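Local coordinates for putative flavoprotein decarboxylase (Streptomyces olivoviridis, PDB 6JLS) that binds FMN and acts as a flavin-dependent cysteine decarboxylase in the biosynthesis of thioviridamide, at residues A[15-25]-A[44-55]; A[104-112]-A[146-154]. All coordinates share one frame; numbering follows the deposited sequence.

Interaction 1 of 2, residues A[15-25]-A[44-55]. With FMN (flavin mononucleotide), chain B.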
loop_
_atom_site.group_PDB
_atom_site.type_symbol
_atom_site.label_atom_id
_atom_site.label_comp_id
_atom_site.label_asym_id
_atom_site.label_seq_id
_atom_site.Cartn_x
_atom_site.Cartn_y
_atom_site.Cartn_z
ATOM N N GLY A 15 6.282 45.230 -11.176
ATOM C CA GLY A 15 7.706 45.309 -10.881
ATOM C C GLY A 15 8.075 44.935 -9.456
ATOM O O GLY A 15 8.882 44.038 -9.202
ATOM N N GLN A 16 7.477 45.658 -8.513
ATOM C CA GLN A 16 7.750 45.489 -7.094
ATOM C C GLN A 16 6.624 44.754 -6.376
ATOM O O GLN A 16 6.550 44.780 -5.144
ATOM C CB GLN A 16 7.990 46.855 -6.453
ATOM C CG GLN A 16 9.371 47.415 -6.720
ATOM C CD GLN A 16 10.403 46.808 -5.799
ATOM O OE1 GLN A 16 10.329 46.975 -4.581
ATOM N NE2 GLN A 16 11.361 46.082 -6.367
ATOM N N LEU A 17 5.752 44.086 -7.125
ATOM C CA LEU A 17 4.534 43.511 -6.579
ATOM C C LEU A 17 4.695 42.019 -6.307
ATOM O O LEU A 17 5.361 41.300 -7.061
ATOM C CB LEU A 17 3.371 43.740 -7.543
ATOM C CG LEU A 17 3.061 45.208 -7.844
ATOM C CD1 LEU A 17 1.846 45.347 -8.758
ATOM C CD2 LEU A 17 2.847 45.958 -6.541
ATOM N N THR A 18 4.080 41.562 -5.222
ATOM C CA THR A 18 3.920 40.145 -4.919
ATOM C C THR A 18 2.454 39.781 -5.117
ATOM O O THR A 18 1.589 40.269 -4.380
ATOM C CB THR A 18 4.351 39.837 -3.482
ATOM O OG1 THR A 18 5.746 40.115 -3.325
ATOM C CG2 THR A 18 4.089 38.383 -3.142
ATOM N N LEU A 19 2.173 38.928 -6.097
ATOM C CA LEU A 19 0.808 38.510 -6.382
ATOM C C LEU A 19 0.637 37.015 -6.143
ATOM O O LEU A 19 1.441 36.201 -6.615
ATOM C CB LEU A 19 0.416 38.847 -7.823
ATOM C CG LEU A 19 -1.045 38.543 -8.160
ATOM C CD1 LEU A 19 -1.648 39.656 -8.987
ATOM C CD2 LEU A 19 -1.200 37.208 -8.880
ATOM N N THR A 20 -0.422 36.650 -5.434
ATOM C CA THR A 20 -0.765 35.252 -5.215
ATOM C C THR A 20 -2.009 34.904 -6.022
ATOM O O THR A 20 -3.058 35.543 -5.870
ATOM C CB THR A 20 -0.980 34.962 -3.732
ATOM O OG1 THR A 20 0.260 35.158 -3.033
ATOM C CG2 THR A 20 -1.454 33.533 -3.528
ATOM N N MET A 21 -1.876 33.886 -6.867
ATOM C CA MET A 21 -2.922 33.357 -7.731
ATOM C C MET A 21 -3.477 32.062 -7.129
ATOM O O MET A 21 -2.711 31.136 -6.823
ATOM C CB MET A 21 -2.321 33.113 -9.119
ATOM C CG MET A 21 -3.162 32.332 -10.095
ATOM S SD MET A 21 -2.397 32.268 -11.758
ATOM C CE MET A 21 -0.678 32.525 -11.373
ATOM N N CYS A 22 -4.795 31.987 -6.952
ATOM C CA CYS A 22 -5.429 30.786 -6.415
ATOM C C CYS A 22 -6.276 30.098 -7.477
ATOM O O CYS A 22 -6.997 30.753 -8.237
ATOM C CB CYS A 22 -6.300 31.098 -5.194
ATOM S SG CYS A 22 -5.440 31.745 -3.728
ATOM N N LEU A 23 -6.193 28.767 -7.519
ATOM C CA LEU A 23 -6.882 27.962 -8.517
ATOM C C LEU A 23 -7.844 26.990 -7.842
ATOM O O LEU A 23 -7.451 26.249 -6.933
ATOM C CB LEU A 23 -5.878 27.196 -9.373
ATOM C CG LEU A 23 -4.869 28.036 -10.160
ATOM C CD1 LEU A 23 -4.040 27.127 -11.064
ATOM C CD2 LEU A 23 -5.588 29.090 -10.980
ATOM N N SER A 24 -9.084 26.979 -8.317
ATOM C CA SER A 24 -10.218 26.209 -7.811
ATOM C C SER A 24 -10.500 25.008 -8.727
ATOM O O SER A 24 -10.035 24.939 -9.867
ATOM C CB SER A 24 -11.451 27.134 -7.727
ATOM O OG SER A 24 -12.350 26.723 -6.734
ATOM N N GLY A 25 -11.343 24.092 -8.252
ATOM C CA GLY A 25 -11.688 22.910 -9.020
ATOM C C GLY A 25 -12.627 23.135 -10.191
ATOM O O GLY A 25 -13.705 22.532 -10.283
ATOM N N VAL A 44 5.417 41.473 -12.960
ATOM C CA VAL A 44 5.193 40.940 -11.620
ATOM C C VAL A 44 6.504 40.423 -11.044
ATOM O O VAL A 44 7.232 39.658 -11.689
ATOM C CB VAL A 44 4.099 39.863 -11.640
ATOM C CG1 VAL A 44 3.792 39.409 -10.225
ATOM C CG2 VAL A 44 2.846 40.406 -12.310
ATOM N N GLY A 45 6.813 40.861 -9.822
ATOM C CA GLY A 45 8.060 40.549 -9.158
ATOM C C GLY A 45 8.078 39.194 -8.487
ATOM O O GLY A 45 8.964 38.386 -8.764
ATOM N N ARG A 46 7.127 38.941 -7.586
ATOM C CA ARG A 46 6.943 37.637 -6.965
ATOM C C ARG A 46 5.575 37.111 -7.345
ATOM O O ARG A 46 4.573 37.819 -7.207
ATOM C CB ARG A 46 7.035 37.694 -5.447
ATOM C CG ARG A 46 8.413 37.843 -4.925
ATOM C CD ARG A 46 8.818 36.635 -4.121
ATOM N NE ARG A 46 10.247 36.687 -3.842
ATOM C CZ ARG A 46 11.173 36.138 -4.622
ATOM N NH1 ARG A 46 10.815 35.484 -5.717
ATOM N NH2 ARG A 46 12.455 36.235 -4.305
ATOM N N LEU A 47 5.531 35.867 -7.798
ATOM C CA LEU A 47 4.282 35.193 -8.100
ATOM C C LEU A 47 4.189 33.955 -7.229
ATOM O O LEU A 47 5.140 33.172 -7.169
ATOM C CB LEU A 47 4.212 34.812 -9.572
ATOM C CG LEU A 47 2.934 34.131 -10.035
ATOM C CD1 LEU A 47 1.746 35.065 -9.840
ATOM C CD2 LEU A 47 3.114 33.748 -11.493
ATOM N N HIS A 48 3.062 33.799 -6.528
ATOM C CA HIS A 48 2.732 32.567 -5.817
ATOM C C HIS A 48 1.456 31.960 -6.383
ATOM O O HIS A 48 0.566 32.676 -6.857
ATOM C CB HIS A 48 2.521 32.805 -4.328
ATOM C CG HIS A 48 3.675 33.455 -3.643
ATOM N ND1 HIS A 48 4.866 32.802 -3.407
ATOM C CD2 HIS A 48 3.807 34.688 -3.105
ATOM C CE1 HIS A 48 5.687 33.611 -2.765
ATOM N NE2 HIS A 48 5.068 34.761 -2.567
ATOM N N VAL A 49 1.345 30.638 -6.294
ATOM C CA VAL A 49 0.165 29.920 -6.762
ATOM C C VAL A 49 -0.243 28.920 -5.696
ATOM O O VAL A 49 0.611 28.220 -5.138
ATOM C CB VAL A 49 0.407 29.201 -8.102
ATOM C CG1 VAL A 49 -0.850 28.463 -8.534
ATOM C CG2 VAL A 49 0.807 30.198 -9.161
ATOM N N ALA A 50 -1.542 28.876 -5.399
ATOM C CA ALA A 50 -2.117 27.915 -4.471
ATOM C C ALA A 50 -3.280 27.221 -5.158
ATOM O O ALA A 50 -4.003 27.844 -5.951
ATOM C CB ALA A 50 -2.609 28.594 -3.193
ATOM N N LEU A 51 -3.464 25.933 -4.849
ATOM C CA LEU A 51 -4.472 25.096 -5.490
ATOM C C LEU A 51 -5.374 24.479 -4.432
ATOM O O LEU A 51 -4.907 24.083 -3.359
ATOM C CB LEU A 51 -3.826 23.958 -6.335
ATOM C CG LEU A 51 -3.049 24.277 -7.623
ATOM C CD1 LEU A 51 -1.829 25.127 -7.350
ATOM C CD2 LEU A 51 -2.611 22.994 -8.308
ATOM N N THR A 52 -6.657 24.404 -4.728
ATOM C CA THR A 52 -7.519 23.569 -3.920
ATOM C C THR A 52 -7.290 22.109 -4.291
ATOM O O THR A 52 -6.799 21.807 -5.386
ATOM C CB THR A 52 -8.986 23.922 -4.152
ATOM O OG1 THR A 52 -9.380 23.411 -5.430
ATOM C CG2 THR A 52 -9.221 25.439 -4.081
ATOM N N PRO A 53 -7.648 21.175 -3.411
ATOM C CA PRO A 53 -7.561 19.755 -3.806
ATOM C C PRO A 53 -8.278 19.445 -5.120
ATOM O O PRO A 53 -7.679 18.802 -5.991
ATOM C CB PRO A 53 -8.188 19.022 -2.611
ATOM C CG PRO A 53 -7.898 19.927 -1.444
ATOM C CD PRO A 53 -8.006 21.340 -1.992
ATOM N N SER A 54 -9.525 19.911 -5.317
ATOM C CA SER A 54 -10.212 19.619 -6.579
ATOM C C SER A 54 -9.499 20.228 -7.780
ATOM O O SER A 54 -9.551 19.662 -8.878
ATOM C CB SER A 54 -11.656 20.109 -6.544
ATOM O OG SER A 54 -12.401 19.396 -5.577
ATOM N N ALA A 55 -8.842 21.376 -7.606
ATOM C CA ALA A 55 -8.122 21.974 -8.722
ATOM C C ALA A 55 -7.017 21.064 -9.246
ATOM O O ALA A 55 -6.667 21.150 -10.432
ATOM C CB ALA A 55 -7.533 23.321 -8.303
HETATM N N1 FMN B . -17.687 23.908 -10.127
HETATM C C2 FMN B . -17.759 25.269 -10.323
HETATM O O2 FMN B . -18.169 25.988 -9.416
HETATM N N3 FMN B . -17.385 25.818 -11.532
HETATM C C4 FMN B . -16.931 25.010 -12.555
HETATM O O4 FMN B . -16.592 25.495 -13.637
HETATM C C4A FMN B . -16.856 23.638 -12.356
HETATM N N5 FMN B . -16.401 22.820 -13.372
HETATM C C5A FMN B . -16.327 21.456 -13.188
HETATM C C6 FMN B . -15.871 20.660 -14.231
HETATM C C7 FMN B . -15.783 19.278 -14.063
HETATM C C7M FMN B . -15.286 18.436 -15.211
HETATM C C8 FMN B . -16.158 18.692 -12.838
HETATM C C8M FMN B . -16.064 17.201 -12.650
HETATM C C9 FMN B . -16.620 19.502 -11.792
HETATM C C9A FMN B . -16.704 20.888 -11.969
HETATM N N10 FMN B . -17.161 21.712 -10.947
HETATM C C10 FMN B . -17.235 23.082 -11.137
HETATM C "C1'" FMN B . -17.552 21.125 -9.621
HETATM C "C2'" FMN B . -16.397 21.349 -8.631
HETATM O "O2'" FMN B . -15.210 20.686 -9.031
HETATM C "C3'" FMN B . -16.771 20.906 -7.223
HETATM O "O3'" FMN B . -17.752 21.787 -6.730
HETATM C "C4'" FMN B . -15.527 20.912 -6.337
HETATM O "O4'" FMN B . -15.738 20.321 -5.066
HETATM C "C5'" FMN B . -14.995 22.326 -6.154
HETATM O "O5'" FMN B . -13.932 22.212 -5.239
HETATM P P FMN B . -13.041 23.475 -4.829
HETATM O O1P FMN B . -13.885 24.733 -4.926
HETATM O O2P FMN B . -12.580 23.304 -3.398
HETATM O O3P FMN B . -11.874 23.600 -5.775
#
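M21 lays its terminal methyl over the branched side chains of the neighbouring strand: CE sits 3.5 Å from V49 CG2 and also touches CD1 of L47. With CG anti to the backbone N (chi1 169°) and the chain bent only at its last torsion, the thioether runs alongside V49 and then turns across L47. L19 continues this apolar face, its CD2 packed beside L47 CD1 with both leucines pointing the same way. Helix 32-40 packs on this face through A36 and L39, and F185 of helix 182-193 reaches L19 and M21. On the reverse face the H48 ring presents its edge to T18 and T20, with CD2 3.7 Å from T18 CG2 and 3.6 Å from T20 OG1. The hydroxyl of T20 bonds to S93 and H48 ND1 to the backbone N of S71, whereas NE2 is buried without a partner in the model. Strands 18-23 and 46-51 are the parallel pair of a beta-alpha-beta unit in this Rossmann-like flavoprotein fold, joined by backbone bonds from R46 N to L17 O through to T52 N to L23 O. Beyond their C-terminal ends the two chains stay close and form part of the FMN phosphate site. There G25 N, 2.6 Å from O3P of FMN, and T52 OG1, 2.5 Å from the same oxygen, both donate to it. T52 OG1 also accepts from A55 N at 3.0 Å, an ST motif, and both bonds together probably hold this side-chain rotation, while G25 O receives a bond from the ribityl O2' of FMN at 2.7 Å.

Interaction 2 of 2, residues A[104-112]-A[146-154]. With FMN (flavin mononucleotide), chain B.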
loop_
_atom_site.group_PDB
_atom_site.type_symbol
_atom_site.label_atom_id
_atom_site.label_comp_id
_atom_site.label_asym_id
_atom_site.label_seq_id
_atom_site.Cartn_x
_atom_site.Cartn_y
_atom_site.Cartn_z
ATOM N N ALA A 104 -18.230 26.289 -4.989
ATOM C CA ALA A 104 -17.905 25.730 -3.683
ATOM C C ALA A 104 -16.944 26.636 -2.941
ATOM O O ALA A 104 -17.140 26.927 -1.756
ATOM C CB ALA A 104 -17.322 24.320 -3.824
ATOM N N THR A 105 -15.909 27.111 -3.633
ATOM C CA THR A 105 -14.935 27.993 -2.999
ATOM C C THR A 105 -15.546 29.351 -2.644
ATOM O O THR A 105 -15.309 29.876 -1.546
ATOM C CB THR A 105 -13.720 28.144 -3.911
ATOM O OG1 THR A 105 -12.971 26.933 -3.854
ATOM C CG2 THR A 105 -12.826 29.285 -3.456
ATOM N N LEU A 106 -16.326 29.934 -3.558
ATOM C CA LEU A 106 -17.070 31.150 -3.246
ATOM C C LEU A 106 -17.988 30.943 -2.042
ATOM O O LEU A 106 -18.076 31.805 -1.153
ATOM C CB LEU A 106 -17.882 31.575 -4.470
ATOM C CG LEU A 106 -17.103 31.960 -5.723
ATOM C CD1 LEU A 106 -18.045 32.039 -6.908
ATOM C CD2 LEU A 106 -16.397 33.293 -5.519
ATOM N N GLY A 107 -18.667 29.792 -1.990
ATOM C CA GLY A 107 -19.573 29.529 -0.884
ATOM C C GLY A 107 -18.845 29.408 0.438
ATOM O O GLY A 107 -19.339 29.868 1.473
ATOM N N LYS A 108 -17.654 28.802 0.424
ATOM C CA LYS A 108 -16.874 28.669 1.651
ATOM C C LYS A 108 -16.377 30.028 2.122
ATOM O O LYS A 108 -16.507 30.372 3.303
ATOM C CB LYS A 108 -15.697 27.726 1.431
ATOM C CG LYS A 108 -16.043 26.262 1.186
ATOM C CD LYS A 108 -14.763 25.432 1.045
ATOM C CE LYS A 108 -15.077 23.998 0.627
ATOM N NZ LYS A 108 -13.876 23.127 0.440
ATOM N N LEU A 109 -15.800 30.821 1.210
ATOM C CA LEU A 109 -15.316 32.143 1.600
ATOM C C LEU A 109 -16.462 32.990 2.119
ATOM O O LEU A 109 -16.354 33.617 3.180
ATOM C CB LEU A 109 -14.644 32.838 0.420
ATOM C CG LEU A 109 -13.413 32.150 -0.169
ATOM C CD1 LEU A 109 -12.958 32.812 -1.483
ATOM C CD2 LEU A 109 -12.283 32.137 0.852
ATOM N N ALA A 110 -17.584 32.978 1.397
ATOM C CA ALA A 110 -18.744 33.764 1.775
ATOM C C ALA A 110 -19.219 33.438 3.178
ATOM O O ALA A 110 -19.855 34.281 3.818
ATOM C CB ALA A 110 -19.877 33.528 0.780
ATOM N N ASN A 111 -18.941 32.232 3.675
ATOM C CA ASN A 111 -19.441 31.812 4.978
ATOM C C ASN A 111 -18.322 31.584 5.988
ATOM O O ASN A 111 -18.559 30.982 7.039
ATOM C CB ASN A 111 -20.312 30.560 4.840
ATOM C CG ASN A 111 -21.616 30.841 4.110
ATOM O OD1 ASN A 111 -22.586 31.333 4.702
ATOM N ND2 ASN A 111 -21.640 30.555 2.815
ATOM N N GLY A 112 -17.116 32.068 5.693
ATOM C CA GLY A 112 -15.990 31.978 6.611
ATOM C C GLY A 112 -15.500 30.576 6.925
ATOM O O GLY A 112 -14.973 30.358 8.022
ATOM N N ARG A 146 -26.161 33.914 -5.314
ATOM C CA ARG A 146 -26.307 35.366 -5.282
ATOM C C ARG A 146 -25.960 35.920 -3.909
ATOM O O ARG A 146 -25.230 36.915 -3.789
ATOM C CB ARG A 146 -27.731 35.772 -5.640
ATOM C CG ARG A 146 -28.240 35.393 -7.009
ATOM C CD ARG A 146 -29.548 36.180 -7.302
ATOM N NE ARG A 146 -30.792 35.543 -6.836
ATOM C CZ ARG A 146 -31.400 35.780 -5.666
ATOM N NH1 ARG A 146 -30.889 36.634 -4.782
ATOM N NH2 ARG A 146 -32.530 35.144 -5.374
ATOM N N ARG A 147 -26.501 35.300 -2.856
ATOM C CA ARG A 147 -26.216 35.775 -1.507
ATOM C C ARG A 147 -24.742 35.611 -1.156
ATOM O O ARG A 147 -24.168 36.464 -0.469
ATOM C CB ARG A 147 -27.085 35.043 -0.482
ATOM C CG ARG A 147 -28.567 35.402 -0.527
ATOM C CD ARG A 147 -29.283 34.953 0.750
ATOM N NE ARG A 147 -29.001 33.553 1.052
ATOM C CZ ARG A 147 -29.696 32.542 0.541
ATOM N NH1 ARG A 147 -30.699 32.794 -0.281
ATOM N NH2 ARG A 147 -29.382 31.285 0.840
ATOM N N ASN A 148 -24.113 34.531 -1.612
ATOM C CA ASN A 148 -22.693 34.371 -1.352
ATOM C C ASN A 148 -21.892 35.502 -1.987
ATOM O O ASN A 148 -20.967 36.046 -1.368
ATOM C CB ASN A 148 -22.226 33.004 -1.854
ATOM C CG ASN A 148 -22.709 31.865 -0.981
ATOM O OD1 ASN A 148 -23.046 32.059 0.187
ATOM N ND2 ASN A 148 -22.733 30.661 -1.540
ATOM N N LEU A 149 -22.232 35.874 -3.225
ATOM C CA LEU A 149 -21.566 37.002 -3.870
ATOM C C LEU A 149 -21.815 38.303 -3.101
ATOM O O LEU A 149 -20.903 39.128 -2.942
ATOM C CB LEU A 149 -22.043 37.121 -5.317
ATOM C CG LEU A 149 -21.901 35.868 -6.197
ATOM C CD1 LEU A 149 -22.382 36.150 -7.614
ATOM C CD2 LEU A 149 -20.460 35.350 -6.231
ATOM N N ASP A 150 -23.041 38.492 -2.595
ATOM C CA ASP A 150 -23.302 39.618 -1.700
ATOM C C ASP A 150 -22.359 39.597 -0.506
ATOM O O ASP A 150 -21.754 40.619 -0.162
ATOM C CB ASP A 150 -24.750 39.598 -1.205
ATOM C CG ASP A 150 -25.767 39.832 -2.311
ATOM O OD1 ASP A 150 -25.377 40.296 -3.411
ATOM O OD2 ASP A 150 -26.966 39.556 -2.057
ATOM N N ALA A 151 -22.220 38.439 0.142
ATOM C CA ALA A 151 -21.341 38.355 1.304
ATOM C C ALA A 151 -19.884 38.611 0.908
ATOM O O ALA A 151 -19.153 39.301 1.628
ATOM C CB ALA A 151 -21.506 36.988 1.986
ATOM N N LEU A 152 -19.449 38.072 -0.238
ATOM C CA LEU A 152 -18.061 38.237 -0.662
ATOM C C LEU A 152 -17.731 39.700 -0.890
ATOM O O LEU A 152 -16.619 40.163 -0.604
ATOM C CB LEU A 152 -17.818 37.426 -1.935
ATOM C CG LEU A 152 -17.785 35.933 -1.619
ATOM C CD1 LEU A 152 -17.853 35.108 -2.871
ATOM C CD2 LEU A 152 -16.547 35.587 -0.809
ATOM N N ARG A 153 -18.700 40.432 -1.363
ATOM C CA ARG A 153 -18.541 41.827 -1.686
ATOM C C ARG A 153 -18.619 42.719 -0.455
ATOM O O ARG A 153 -17.976 43.776 -0.416
ATOM C CB ARG A 153 -19.623 42.155 -2.685
ATOM C CG ARG A 153 -19.528 43.405 -3.392
ATOM C CD ARG A 153 -20.601 43.271 -4.407
ATOM N NE ARG A 153 -20.162 42.454 -5.531
ATOM C CZ ARG A 153 -20.989 41.788 -6.328
ATOM N NH1 ARG A 153 -22.288 41.807 -6.087
ATOM N NH2 ARG A 153 -20.525 41.090 -7.355
ATOM N N ALA A 154 -19.385 42.297 0.554
ATOM C CA ALA A 154 -19.336 42.925 1.862
ATOM C C ALA A 154 -17.985 42.729 2.541
ATOM O O ALA A 154 -17.598 43.570 3.356
ATOM C CB ALA A 154 -20.459 42.373 2.741
HETATM N N1 FMN B . -17.687 23.908 -10.127
HETATM C C2 FMN B . -17.759 25.269 -10.323
HETATM O O2 FMN B . -18.169 25.988 -9.416
HETATM N N3 FMN B . -17.385 25.818 -11.532
HETATM C C4 FMN B . -16.931 25.010 -12.555
HETATM O O4 FMN B . -16.592 25.495 -13.637
HETATM C C4A FMN B . -16.856 23.638 -12.356
HETATM N N5 FMN B . -16.401 22.820 -13.372
HETATM C C5A FMN B . -16.327 21.456 -13.188
HETATM C C6 FMN B . -15.871 20.660 -14.231
HETATM C C7 FMN B . -15.783 19.278 -14.063
HETATM C C7M FMN B . -15.286 18.436 -15.211
HETATM C C8 FMN B . -16.158 18.692 -12.838
HETATM C C8M FMN B . -16.064 17.201 -12.650
HETATM C C9 FMN B . -16.620 19.502 -11.792
HETATM C C9A FMN B . -16.704 20.888 -11.969
HETATM N N10 FMN B . -17.161 21.712 -10.947
HETATM C C10 FMN B . -17.235 23.082 -11.137
HETATM C "C1'" FMN B . -17.552 21.125 -9.621
HETATM C "C2'" FMN B . -16.397 21.349 -8.631
HETATM O "O2'" FMN B . -15.210 20.686 -9.031
HETATM C "C3'" FMN B . -16.771 20.906 -7.223
HETATM O "O3'" FMN B . -17.752 21.787 -6.730
HETATM C "C4'" FMN B . -15.527 20.912 -6.337
HETATM O "O4'" FMN B . -15.738 20.321 -5.066
HETATM C "C5'" FMN B . -14.995 22.326 -6.154
HETATM O "O5'" FMN B . -13.932 22.212 -5.239
HETATM P P FMN B . -13.041 23.475 -4.829
HETATM O O1P FMN B . -13.885 24.733 -4.926
HETATM O O2P FMN B . -12.580 23.304 -3.398
HETATM O O3P FMN B . -11.874 23.600 -5.775
#
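L152 and L106 cross at about a right angle, the CD1 methyl of L152 meeting CD2 of L106 at 3.5 Å. The second branch of L152 goes the other way along helix 104-110: its CD2 lies 3.6 Å from L109 CB and equally close to A110 N, so the two methyls rest against successive parts of that helix. L149 adds a looser oblique contact, CD2 to L106 CD1. Next to the leucines, A110 points its CB toward the other helix, meeting A151 CB at 4.0 Å and the backbone O of N148 at 3.5 Å. The two alpha-helices, both packed on the same face of the parallel sheet of the flavoprotein fold, where L131 of strand 129-133 touches L106 and L152, run at 53° with their axes 8.6 Å apart, an approach consistent with the small residues G107, A110 and A151 at the interface. N148 and N111 hold their amide planes nearly perpendicular, 85° apart, and N111 ND2 gives only a weak bond to N148 OD1 at 3.3 Å. Its straighter bond goes to G107 O at 2.8 Å, in the plane of the carbonyl, which holds the N111 amide against its own helix just before G112 closes that helix in a Schellman motif. N148, with CG beside its backbone N (chi1 -73°), lays ND2 against G107 CA and donates to N111 O of the second subunit, so this corner also belongs to a subunit interface. At the other end of helix 104-110, T105 OG1 donates to O1P of FMN at 2.6 Å.

In the fold
From the N terminus, strand 18-23 leads through helix 32-40 into strand 46-51, and interaction 1 closes this loop by setting the two strands side by side in the interior of the sheet. The chain then adds strand 72-73, outermost on that side of this chain's sheet, before returning to strand 95-101 on the far side of strand 18-23. Helix 103-110 follows, and interaction 2 closes a second, longer loop, through strand 129-133, with helix 143-154, at an interface with neighbouring subunits. The loops are in series and neither nest nor cross. Their centres lie about 20 Å apart, yet S24 OG and T105 OG1 probably share a hydrogen bond beside the FMN phosphate, where both contacts meet.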